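Local structure of SusD superfamily protein (Bacteroides fragilis, 3L22) at residues S45-I57 against R386-M400. The protein is a SusD-family protein, probably an outer-membrane lipoprotein that binds sugars at the cell surface for uptake, and it can bind zinc ions. Numbering follows the deposited sequence.
Sequences SYLVFDNRGDDVI and RLEFIGEGIRGIDIM
D54 and D55 face R386 and R395 in a four-residue salt-bridge network. R395 grips D54 side-on, one nitrogen to each oxygen. Its NE gives an almost straight bond to D54 OD1 (2.8 Å, 177°), and its NH2 reaches the syn lone pair of D54 OD2 at 3.0 Å. R386 takes D55 differently: NE and NH2 both converge on OD1, with R386 NH2 2.7 Å from D55 OD1. The D55 carboxylate and the R386 guanidinium are nearly coplanar. D54 instead lies over one face of the R386 guanidinium, where attraction is by charge alone. R395 is sandwiched between R386 CD on one face and I399 CG1 on the other, which restricts its tilt. Water 4 ties D55 OD2 to the R386 carbonyl.

D50 reaches the 389-393 loop with CG anti to its carbonyl carbon (chi1 -69°). Its OD2 accepts G393 N at 2.9 Å. Water 1 links D50 OD1 to F389 O and R395 N, and water 2 links OD2 to G391 O. These partners would probably spread the buried negative charge over the turn and the start of helix 395-401.

Y46 lays its ring face over G393 CA, 3.8 Å from the ring centroid, in a CH-pi contact. Its hydroxyl bonds to P323 O. F49 meets I397 in a similar way, with I397 CD1 over the ring, offset toward the rim. Beside it, G396 N donates to F49 O. G53 and G396 bring the backbones to 4.3 Å between CA atoms.

A type II turn, F389 to E392, forms most of the link between helices 374-388 and 395-401, with I394 at the N-cap position of the second. Helix 44-52 and the loop after it pack against this link in a buried contact that joins N-terminal and C-terminal parts of the SusD fold.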
# COMPACT_ATOMS: atom_id res chain seq x y z
N SER A 45 4.04 2.57 8.96
CA SER A 45 2.82 2.97 8.22
C SER A 45 2.37 1.96 7.18
O SER A 45 1.17 1.87 6.86
CB SER A 45 2.92 4.40 7.66
OG SER A 45 3.11 5.33 8.75
N TYR A 46 3.28 1.09 6.73
CA TYR A 46 2.87 -0.05 5.92
C TYR A 46 2.27 -1.13 6.81
O TYR A 46 1.23 -1.69 6.50
CB TYR A 46 4.10 -0.59 5.23
CG TYR A 46 4.02 -1.74 4.23
CD1 TYR A 46 3.82 -1.49 2.88
CD2 TYR A 46 4.23 -3.04 4.62
CE1 TYR A 46 3.82 -2.51 1.94
CE2 TYR A 46 4.24 -4.08 3.69
CZ TYR A 46 4.07 -3.80 2.35
OH TYR A 46 4.18 -4.81 1.44
N LEU A 47 2.94 -1.41 7.93
CA LEU A 47 2.44 -2.33 8.93
C LEU A 47 1.03 -1.95 9.43
O LEU A 47 0.24 -2.83 9.77
CB LEU A 47 3.40 -2.41 10.13
CG LEU A 47 4.68 -3.20 9.84
CD1 LEU A 47 5.88 -2.72 10.69
CD2 LEU A 47 4.44 -4.69 9.97
N VAL A 48 0.74 -0.64 9.47
CA VAL A 48 -0.58 -0.16 9.82
C VAL A 48 -1.67 -0.84 9.00
O VAL A 48 -2.68 -1.23 9.57
CB VAL A 48 -0.67 1.40 9.69
CG1 VAL A 48 -2.13 1.86 9.47
CG2 VAL A 48 -0.05 2.02 10.90
N PHE A 49 -1.46 -1.01 7.70
CA PHE A 49 -2.51 -1.60 6.86
C PHE A 49 -2.74 -3.09 7.11
O PHE A 49 -3.88 -3.56 6.95
CB PHE A 49 -2.33 -1.21 5.39
CG PHE A 49 -2.44 0.28 5.20
CD1 PHE A 49 -3.68 0.92 5.31
CD2 PHE A 49 -1.31 1.06 5.01
CE1 PHE A 49 -3.80 2.30 5.19
CE2 PHE A 49 -1.43 2.45 4.88
CZ PHE A 49 -2.68 3.06 4.97
N ASP A 50 -1.72 -3.83 7.56
CA ASP A 50 -1.93 -5.20 8.00
C ASP A 50 -2.57 -5.25 9.36
O ASP A 50 -3.43 -6.09 9.59
CB ASP A 50 -0.65 -5.99 7.96
CG ASP A 50 -0.21 -6.24 6.51
OD1 ASP A 50 -0.94 -6.99 5.79
OD2 ASP A 50 0.78 -5.60 6.07
N ASN A 51 -2.14 -4.38 10.27
CA ASN A 51 -2.77 -4.30 11.59
C ASN A 51 -4.25 -3.92 11.55
O ASN A 51 -5.05 -4.41 12.35
CB ASN A 51 -2.01 -3.32 12.49
CG ASN A 51 -0.82 -3.99 13.21
OD1 ASN A 51 -0.97 -4.46 14.33
ND2 ASN A 51 0.34 -4.06 12.54
N ARG A 52 -4.64 -3.07 10.61
CA ARG A 52 -6.04 -2.73 10.44
C ARG A 52 -6.86 -3.90 9.95
O ARG A 52 -8.03 -4.01 10.31
CB ARG A 52 -6.22 -1.48 9.56
CG ARG A 52 -5.79 -0.24 10.31
CD ARG A 52 -5.89 1.09 9.54
NE ARG A 52 -7.16 1.39 8.89
CZ ARG A 52 -8.27 1.86 9.47
NH1 ARG A 52 -8.34 2.09 10.79
NH2 ARG A 52 -9.34 2.11 8.71
N GLY A 53 -6.24 -4.81 9.23
CA GLY A 53 -6.88 -6.00 8.75
C GLY A 53 -7.14 -7.11 9.76
O GLY A 53 -6.99 -6.93 10.96
N ASP A 54 -7.51 -8.26 9.21
CA ASP A 54 -8.07 -9.36 9.95
C ASP A 54 -7.36 -10.70 9.66
O ASP A 54 -7.84 -11.78 10.03
CB ASP A 54 -9.56 -9.46 9.58
CG ASP A 54 -9.78 -9.67 8.07
OD1 ASP A 54 -8.79 -9.76 7.30
OD2 ASP A 54 -10.95 -9.70 7.63
N ASP A 55 -6.18 -10.62 9.04
CA ASP A 55 -5.43 -11.81 8.65
C ASP A 55 -4.19 -12.07 9.50
O ASP A 55 -3.68 -13.19 9.51
CB ASP A 55 -5.08 -11.70 7.19
CG ASP A 55 -6.32 -11.84 6.31
OD1 ASP A 55 -7.25 -12.63 6.68
OD2 ASP A 55 -6.38 -11.18 5.25
N VAL A 56 -3.71 -11.03 10.18
CA VAL A 56 -2.68 -11.12 11.21
C VAL A 56 -3.28 -10.61 12.49
O VAL A 56 -4.34 -9.97 12.44
CB VAL A 56 -1.40 -10.32 10.80
CG1 VAL A 56 -0.69 -11.05 9.65
CG2 VAL A 56 -1.70 -8.84 10.44
N ILE A 57 -2.64 -10.94 13.63
CA ILE A 57 -3.01 -10.41 14.93
C ILE A 57 -1.81 -9.78 15.59
O ILE A 57 -0.71 -10.24 15.42
CB ILE A 57 -3.58 -11.47 15.91
CG1 ILE A 57 -2.64 -12.70 16.04
CG2 ILE A 57 -4.94 -11.83 15.45
CD1 ILE A 57 -3.03 -13.70 17.16
N ARG A 386 -6.34 -12.03 0.03
CA ARG A 386 -5.99 -12.08 1.45
C ARG A 386 -4.76 -12.98 1.71
O ARG A 386 -3.84 -12.60 2.47
CB ARG A 386 -7.19 -12.55 2.27
CG ARG A 386 -8.29 -11.51 2.37
CD ARG A 386 -9.54 -12.05 3.05
NE ARG A 386 -9.31 -12.26 4.47
CZ ARG A 386 -10.23 -12.68 5.34
NH1 ARG A 386 -11.47 -12.98 4.94
NH2 ARG A 386 -9.90 -12.83 6.61
N LEU A 387 -4.73 -14.13 1.05
CA LEU A 387 -3.62 -15.07 1.20
C LEU A 387 -2.38 -14.61 0.43
O LEU A 387 -1.28 -14.57 0.98
CB LEU A 387 -4.03 -16.50 0.79
CG LEU A 387 -2.95 -17.60 0.84
CD1 LEU A 387 -2.38 -17.73 2.26
CD2 LEU A 387 -3.48 -18.95 0.35
N GLU A 388 -2.55 -14.24 -0.81
CA GLU A 388 -1.42 -13.73 -1.59
C GLU A 388 -0.73 -12.53 -0.91
O GLU A 388 0.49 -12.48 -0.97
CB GLU A 388 -1.86 -13.37 -3.00
CG GLU A 388 -0.73 -13.10 -4.01
CD GLU A 388 0.04 -14.34 -4.46
OE1 GLU A 388 -0.53 -15.46 -4.53
OE2 GLU A 388 1.25 -14.17 -4.74
N PHE A 389 -1.49 -11.60 -0.31
CA PHE A 389 -0.95 -10.35 0.21
C PHE A 389 -0.95 -10.21 1.73
O PHE A 389 -0.79 -9.10 2.27
CB PHE A 389 -1.61 -9.17 -0.53
CG PHE A 389 -1.22 -9.16 -1.94
CD1 PHE A 389 0.07 -8.78 -2.29
CD2 PHE A 389 -2.05 -9.68 -2.92
CE1 PHE A 389 0.48 -8.84 -3.62
CE2 PHE A 389 -1.63 -9.75 -4.22
CZ PHE A 389 -0.36 -9.35 -4.56
N ILE A 390 -1.01 -11.34 2.42
CA ILE A 390 -0.85 -11.35 3.85
C ILE A 390 0.50 -10.72 4.18
O ILE A 390 1.54 -11.09 3.62
CB ILE A 390 -1.02 -12.78 4.47
CG1 ILE A 390 -1.08 -12.69 6.01
CG2 ILE A 390 0.07 -13.78 4.01
CD1 ILE A 390 -1.62 -14.02 6.70
N GLY A 391 0.47 -9.73 5.08
CA GLY A 391 1.68 -9.01 5.46
C GLY A 391 2.21 -7.96 4.49
O GLY A 391 3.33 -7.44 4.69
N GLU A 392 1.45 -7.63 3.45
CA GLU A 392 1.99 -6.76 2.37
C GLU A 392 1.22 -5.42 2.18
O GLU A 392 1.15 -4.88 1.10
CB GLU A 392 2.12 -7.53 1.04
CG GLU A 392 3.27 -8.53 1.08
CD GLU A 392 3.51 -9.25 -0.25
OE1 GLU A 392 3.49 -8.61 -1.34
OE2 GLU A 392 3.71 -10.49 -0.19
N GLY A 393 0.70 -4.88 3.26
CA GLY A 393 0.31 -3.47 3.29
C GLY A 393 -0.99 -3.19 2.57
O GLY A 393 -1.21 -2.07 2.15
N ILE A 394 -1.85 -4.21 2.46
CA ILE A 394 -3.01 -4.16 1.57
C ILE A 394 -4.33 -4.46 2.27
O ILE A 394 -5.34 -3.81 1.94
CB ILE A 394 -2.82 -5.13 0.35
CG1 ILE A 394 -1.87 -4.51 -0.69
CG2 ILE A 394 -4.12 -5.44 -0.34
CD1 ILE A 394 -1.34 -5.54 -1.78
N ARG A 395 -4.35 -5.40 3.22
CA ARG A 395 -5.63 -5.91 3.66
C ARG A 395 -6.62 -4.85 4.22
O ARG A 395 -7.83 -4.84 3.88
CB ARG A 395 -5.39 -7.01 4.69
CG ARG A 395 -6.68 -7.59 5.27
CD ARG A 395 -7.54 -8.23 4.19
NE ARG A 395 -8.77 -8.76 4.73
CZ ARG A 395 -9.92 -8.85 4.06
NH1 ARG A 395 -10.03 -8.47 2.78
NH2 ARG A 395 -10.98 -9.32 4.67
N GLY A 396 -6.11 -3.98 5.07
CA GLY A 396 -6.93 -2.94 5.68
C GLY A 396 -7.42 -1.93 4.66
O GLY A 396 -8.43 -1.26 4.90
N ILE A 397 -6.73 -1.81 3.52
CA ILE A 397 -7.20 -0.94 2.44
C ILE A 397 -8.36 -1.62 1.70
O ILE A 397 -9.37 -0.98 1.39
CB ILE A 397 -6.07 -0.58 1.46
CG1 ILE A 397 -5.02 0.27 2.20
CG2 ILE A 397 -6.63 0.12 0.25
CD1 ILE A 397 -3.72 0.57 1.43
N ASP A 398 -8.24 -2.92 1.41
CA ASP A 398 -9.31 -3.61 0.67
C ASP A 398 -10.61 -3.61 1.47
O ASP A 398 -11.71 -3.33 0.92
CB ASP A 398 -8.89 -5.03 0.29
CG ASP A 398 -7.94 -5.10 -0.92
OD1 ASP A 398 -7.75 -4.09 -1.66
OD2 ASP A 398 -7.39 -6.20 -1.16
N ILE A 399 -10.51 -3.83 2.79
CA ILE A 399 -11.70 -3.83 3.66
C ILE A 399 -12.38 -2.45 3.63
O ILE A 399 -13.60 -2.30 3.45
CB ILE A 399 -11.31 -4.18 5.11
CG1 ILE A 399 -10.89 -5.66 5.21
CG2 ILE A 399 -12.46 -3.89 6.07
CD1 ILE A 399 -10.15 -6.10 6.54
N MSE A 400 -11.55 -1.43 3.84
CA MSE A 400 -12.06 -0.09 3.93
C MSE A 400 -12.64 0.41 2.60
O MSE A 400 -13.73 0.96 2.61
CB MSE A 400 -11.00 0.88 4.39
CG MSE A 400 -11.60 2.16 4.95
SE MSE A 400 -10.08 3.23 5.42
CE MSE A 400 -10.94 4.41 6.71
O HOH W 1 -1.92 -7.00 3.43
O HOH W 2 3.28 -6.07 7.08
O HOH W 3 -7.35 1.18 6.08
O HOH W 4 -4.25 -10.33 3.98